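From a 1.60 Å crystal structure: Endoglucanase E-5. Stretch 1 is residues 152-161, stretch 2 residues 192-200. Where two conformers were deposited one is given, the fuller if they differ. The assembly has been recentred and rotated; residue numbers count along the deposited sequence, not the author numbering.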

ATOM      1  N   ALA A 152      -7.174  12.419  -9.383  1.00  6.08           N
ATOM      2  CA  ALA A 152      -6.376  11.377 -10.013  1.00  6.11           C
ATOM      3  C   ALA A 152      -6.004  11.803 -11.426  1.00  6.94           C
ATOM      4  O   ALA A 152      -4.882  11.622 -11.869  1.00  6.84           O
ATOM      5  CB  ALA A 152      -7.139  10.042 -10.034  1.00  6.03           C
ATOM      6  N   GLU A 153      -6.946  12.436 -12.112  1.00  7.49           N
ATOM      7  CA  GLU A 153      -6.742  12.844 -13.496  1.00  8.31           C
ATOM      8  C   GLU A 153      -5.808  14.062 -13.619  1.00  8.60           C
ATOM      9  O   GLU A 153      -5.291  14.340 -14.702  1.00  9.59           O
ATOM     10  CB  GLU A 153      -8.107  13.040 -14.171  1.00  8.92           C
ATOM     11  CG  GLU A 153      -8.805  11.692 -14.346  1.00 10.97           C
ATOM     12  CD  GLU A 153     -10.246  11.750 -14.806  1.00 15.62           C
ATOM     13  OE1 GLU A 153     -10.801  10.655 -15.062  1.00 16.22           O
ATOM     14  OE2 GLU A 153     -10.824  12.852 -14.927  1.00 18.30           O
ATOM     15  N   GLU A 154      -5.572  14.763 -12.510  1.00  8.73           N
ATOM     16  CA  GLU A 154      -4.559  15.824 -12.434  1.00  8.93           C
ATOM     17  C   GLU A 154      -3.143  15.273 -12.182  1.00  9.21           C
ATOM     18  O   GLU A 154      -2.171  15.796 -12.711  1.00 10.82           O
ATOM     19  CB  GLU A 154      -4.927  16.855 -11.345  1.00  9.20           C
ATOM     20  CG  GLU A 154      -6.196  17.643 -11.645  1.00 10.71           C
ATOM     21  CD  GLU A 154      -6.674  18.527 -10.503  1.00 14.88           C
ATOM     22  OE1 GLU A 154      -7.249  18.023  -9.524  1.00 19.55           O
ATOM     23  OE2 GLU A 154      -6.477  19.736 -10.587  1.00 14.87           O
ATOM     24  N   VAL A 155      -3.023  14.214 -11.379  1.00  8.35           N
ATOM     25  CA  VAL A 155      -1.711  13.684 -10.995  1.00  8.41           C
ATOM     26  C   VAL A 155      -1.198  12.644 -11.985  1.00  7.74           C
ATOM     27  O   VAL A 155      -0.010  12.602 -12.275  1.00  7.57           O
ATOM     28  CB  VAL A 155      -1.751  13.063  -9.576  1.00  8.68           C
ATOM     29  CG1 VAL A 155      -0.402  12.460  -9.193  1.00  9.82           C
ATOM     30  CG2 VAL A 155      -2.151  14.111  -8.573  1.00 10.14           C
ATOM     31  N   ILE A 156      -2.091  11.807 -12.496  1.00  7.56           N
ATOM     32  CA  ILE A 156      -1.693  10.707 -13.376  1.00  7.28           C
ATOM     33  C   ILE A 156      -0.843  11.175 -14.563  1.00  7.33           C
ATOM     34  O   ILE A 156       0.189  10.574 -14.826  1.00  7.53           O
ATOM     35  CB  ILE A 156      -2.921   9.843 -13.805  1.00  7.32           C
ATOM     36  CG1 ILE A 156      -3.375   8.985 -12.624  1.00  7.50           C
ATOM     37  CG2 ILE A 156      -2.588   8.926 -14.992  1.00  8.15           C
ATOM     38  CD1 ILE A 156      -4.749   8.410 -12.783  1.00  6.82           C
ATOM     39  N   PRO A 157      -1.247  12.218 -15.288  1.00  7.40           N
ATOM     40  CA  PRO A 157      -0.439  12.692 -16.421  1.00  7.62           C
ATOM     41  C   PRO A 157       0.960  13.172 -16.047  1.00  7.59           C
ATOM     42  O   PRO A 157       1.858  13.059 -16.872  1.00  8.11           O
ATOM     43  CB  PRO A 157      -1.261  13.857 -16.989  1.00  7.75           C
ATOM     44  CG  PRO A 157      -2.589  13.708 -16.454  1.00  9.20           C
ATOM     45  CD  PRO A 157      -2.499  12.981 -15.164  1.00  8.11           C
ATOM     46  N   VAL A 158       1.143  13.698 -14.840  1.00  7.37           N
ATOM     47  CA  VAL A 158       2.464  14.111 -14.381  1.00  7.59           C
ATOM     48  C   VAL A 158       3.379  12.889 -14.297  1.00  6.89           C
ATOM     49  O   VAL A 158       4.514  12.920 -14.746  1.00  7.06           O
ATOM     50  CB  VAL A 158       2.392  14.823 -13.013  1.00  7.98           C
ATOM     51  CG1 VAL A 158       3.785  15.097 -12.475  1.00  8.85           C
ATOM     52  CG2 VAL A 158       1.586  16.109 -13.135  1.00  9.05           C
ATOM     53  N   ILE A 159       2.868  11.801 -13.737  1.00  6.41           N
ATOM     54  CA  ILE A 159       3.626  10.552 -13.673  1.00  6.77           C
ATOM     55  C   ILE A 159       3.842   9.933 -15.053  1.00  6.59           C
ATOM     56  O   ILE A 159       4.961   9.550 -15.392  1.00  6.67           O
ATOM     57  CB  ILE A 159       2.915   9.547 -12.734  1.00  6.48           C
ATOM     58  CG1 ILE A 159       2.967  10.061 -11.295  1.00  7.46           C
ATOM     59  CG2 ILE A 159       3.548   8.172 -12.823  1.00  6.71           C
ATOM     60  CD1 ILE A 159       2.034   9.371 -10.363  1.00  8.01           C
ATOM     61  N   ARG A 160       2.774   9.860 -15.848  1.00  6.37           N
ATOM     62  CA  ARG A 160       2.787   9.128 -17.109  1.00  6.83           C
ATOM     63  C   ARG A 160       3.640   9.825 -18.163  1.00  6.71           C
ATOM     64  O   ARG A 160       4.161   9.186 -19.075  1.00  7.33           O
ATOM     65  CB  ARG A 160       1.357   8.916 -17.618  1.00  6.67           C
ATOM     66  CG  ARG A 160       0.537   7.931 -16.769  1.00  8.50           C
ATOM     67  CD  ARG A 160       0.869   6.503 -17.088  1.00  9.47           C
ATOM     68  NE  ARG A 160       0.457   5.517 -16.088  1.00  7.50           N
ATOM     69  CZ  ARG A 160      -0.733   4.936 -16.032  1.00  7.02           C
ATOM     70  NH1 ARG A 160      -1.711   5.265 -16.869  1.00  7.41           N
ATOM     71  NH2 ARG A 160      -0.956   4.020 -15.107  1.00  7.15           N
ATOM     72  N   GLN A 161       3.810  11.133 -18.016  1.00  6.90           N
ATOM     73  CA  GLN A 161       4.681  11.901 -18.893  1.00  7.43           C
ATOM     74  C   GLN A 161       6.123  11.425 -18.767  1.00  7.35           C
ATOM     75  O   GLN A 161       6.880  11.445 -19.736  1.00  7.74           O
ATOM     76  CB  GLN A 161       4.586  13.386 -18.540  1.00  7.82           C
ATOM     77  CG  GLN A 161       5.549  14.292 -19.297  1.00  9.41           C
ATOM     78  CD  GLN A 161       5.374  15.737 -18.926  1.00 10.67           C
ATOM     79  OE1 GLN A 161       4.254  16.187 -18.674  1.00 10.43           O
ATOM     80  NE2 GLN A 161       6.477  16.476 -18.885  1.00 13.26           N
ATOM     81  N   ASN A 192     -18.176   5.511 -12.989  1.00  9.02           N
ATOM     82  CA  ASN A 192     -17.432   6.723 -13.312  1.00  8.32           C
ATOM     83  C   ASN A 192     -15.934   6.499 -13.059  1.00  7.85           C
ATOM     84  O   ASN A 192     -15.355   7.097 -12.166  1.00  7.60           O
ATOM     85  CB  ASN A 192     -17.961   7.884 -12.454  1.00  8.38           C
ATOM     86  CG  ASN A 192     -17.427   9.233 -12.882  1.00  8.23           C
ATOM     87  OD1 ASN A 192     -16.922   9.393 -13.994  1.00 10.20           O
ATOM     88  ND2 ASN A 192     -17.551  10.223 -11.996  1.00  9.01           N
ATOM     89  N   PRO A 193     -15.308   5.619 -13.830  1.00  7.95           N
ATOM     90  CA  PRO A 193     -13.933   5.213 -13.533  1.00  8.32           C
ATOM     91  C   PRO A 193     -12.918   6.291 -13.894  1.00  8.94           C
ATOM     92  O   PRO A 193     -13.203   7.175 -14.711  1.00  8.73           O
ATOM     93  CB  PRO A 193     -13.750   3.963 -14.393  1.00  8.50           C
ATOM     94  CG  PRO A 193     -14.648   4.177 -15.541  1.00  8.70           C
ATOM     95  CD  PRO A 193     -15.841   4.929 -15.021  1.00  8.02           C
ATOM     96  N   VAL A 194     -11.749   6.227 -13.270  1.00  9.34           N
ATOM     97  CA  VAL A 194     -10.636   7.079 -13.668  1.00 10.39           C
ATOM     98  C   VAL A 194     -10.345   6.786 -15.149  1.00 11.55           C
ATOM     99  O   VAL A 194     -10.275   5.625 -15.544  1.00 12.13           O
ATOM    100  CB  VAL A 194      -9.402   6.820 -12.783  1.00 10.10           C
ATOM    101  CG1 VAL A 194      -8.171   7.538 -13.331  1.00 10.20           C
ATOM    102  CG2 VAL A 194      -9.684   7.255 -11.359  1.00 10.18           C
ATOM    103  N   ASN A 195     -10.208   7.849 -15.945  1.00 13.01           N
ATOM    104  CA  ASN A 195     -10.016   7.760 -17.399  1.00 13.85           C
ATOM    105  C   ASN A 195      -8.536   7.545 -17.714  1.00 13.68           C
ATOM    106  O   ASN A 195      -7.869   8.388 -18.301  1.00 15.21           O
ATOM    107  CB  ASN A 195     -10.560   9.031 -18.088  1.00 14.64           C
ATOM    108  CG  ASN A 195     -10.625   8.910 -19.613  0.50 15.06           C
ATOM    109  OD1 ASN A 195     -11.291   8.025 -20.164  0.50 16.48           O
ATOM    110  ND2 ASN A 195      -9.947   9.825 -20.301  0.50 17.25           N
ATOM    111  N   ALA A 196      -8.029   6.415 -17.257  1.00 13.32           N
ATOM    112  CA  ALA A 196      -6.684   5.964 -17.545  1.00 12.61           C
ATOM    113  C   ALA A 196      -6.702   4.469 -17.357  1.00 12.97           C
ATOM    114  O   ALA A 196      -7.588   3.924 -16.688  1.00 13.30           O
ATOM    115  CB  ALA A 196      -5.679   6.595 -16.609  1.00 12.46           C
ATOM    116  N   SER A 197      -5.733   3.810 -17.959  1.00 12.09           N
ATOM    117  CA  SER A 197      -5.574   2.388 -17.783  1.00 11.92           C
ATOM    118  C   SER A 197      -4.259   2.100 -17.077  1.00 10.75           C
ATOM    119  O   SER A 197      -3.509   3.010 -16.708  1.00  9.83           O
ATOM    120  CB  SER A 197      -5.673   1.693 -19.124  0.60 11.61           C
ATOM    121  OG  SER A 197      -6.980   1.888 -19.632  0.60 12.87           O
ATOM    122  N   ASN A 198      -4.011   0.824 -16.834  1.00  9.76           N
ATOM    123  CA  ASN A 198      -2.972   0.412 -15.931  1.00  9.16           C
ATOM    124  C   ASN A 198      -3.164   1.047 -14.556  1.00  8.06           C
ATOM    125  O   ASN A 198      -2.212   1.459 -13.914  1.00  8.14           O
ATOM    126  CB  ASN A 198      -1.605   0.726 -16.537  1.00 10.27           C
ATOM    127  CG  ASN A 198      -0.596  -0.308 -16.210  1.00  9.92           C
ATOM    128  OD1 ASN A 198      -0.945  -1.442 -15.887  1.00 11.66           O
ATOM    129  ND2 ASN A 198       0.669   0.062 -16.276  1.00 12.81           N
ATOM    130  N   ILE A 199      -4.425   1.113 -14.127  0.60  7.27           N
ATOM    131  CA  ILE A 199      -4.843   1.686 -12.849  0.60  7.36           C
ATOM    132  C   ILE A 199      -5.382   0.568 -11.959  0.60  6.57           C
ATOM    133  O   ILE A 199      -6.011  -0.368 -12.460  0.60  7.05           O
ATOM    134  CB  ILE A 199      -5.974   2.742 -13.080  0.60  6.97           C
ATOM    135  CG1 ILE A 199      -5.466   3.933 -13.906  0.60  8.44           C
ATOM    136  CG2 ILE A 199      -6.588   3.217 -11.759  0.60  8.57           C
ATOM    137  CD1 ILE A 199      -4.346   4.722 -13.257  0.60  8.88           C
ATOM    138  N   MET A 200      -5.133   0.671 -10.651  1.00  5.73           N
ATOM    139  CA  MET A 200      -5.791  -0.154  -9.644  1.00  5.49           C
ATOM    140  C   MET A 200      -6.417   0.777  -8.622  1.00  5.32           C
ATOM    141  O   MET A 200      -6.050   1.956  -8.536  1.00  5.50           O
ATOM    142  CB  MET A 200      -4.773  -1.058  -8.955  1.00  5.56           C
ATOM    143  CG  MET A 200      -3.903  -1.827  -9.917  1.00  6.58           C
ATOM    144  SD  MET A 200      -2.844  -2.980  -9.048  1.00  7.79           S
ATOM    145  CE  MET A 200      -3.970  -4.254  -8.650  1.00  9.40           C
TER

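Polar contacts lie at two ends of this packing of a helix against a loop and the start of a strand, and in each a charged side chain from the helix meets backbone of the loop. At the first, the amide of Asn195 donates to Glu153: N to OE1 is 3.0 Å with an N-H...O angle of 162°, close to linear. Glu153 reaches this amide through an extended side chain (chi2 171°), although its CA-to-CB bond points sideways. The same OE1 is also hydrogen-bonded elsewhere in the structure.

At the second, the CA-to-CB bond of Arg160 points toward the loop, and across this contact its hydrogen bonds all go to backbone carbonyls. Its best bond runs from NH1 to Ser197 O, 2.9 Å at 144°. NH2 adds two weak bonds, to Ser197 O at 3.2 Å (133°) and to Asn198 O at 3.1 Å (123°), so Ser197 O accepts from both terminal nitrogens. Both oxygens sit at the guanidinium edge, near its plane, where the N-H bonds point. NH2 has a further partner elsewhere in the structure, as does Asn198 OD1.

Between these ends the contact is apolar. Ile156 CD1 lies 3.6 Å from Val194 CG1 and 3.7 Å from Ile199 CD1, while its CG2 is 4.2 Å from Ala196 CB. Ala152 CB approaches Val194 CG2 at 4.0 Å. Together the stretches bury 336 Å², both sides summed.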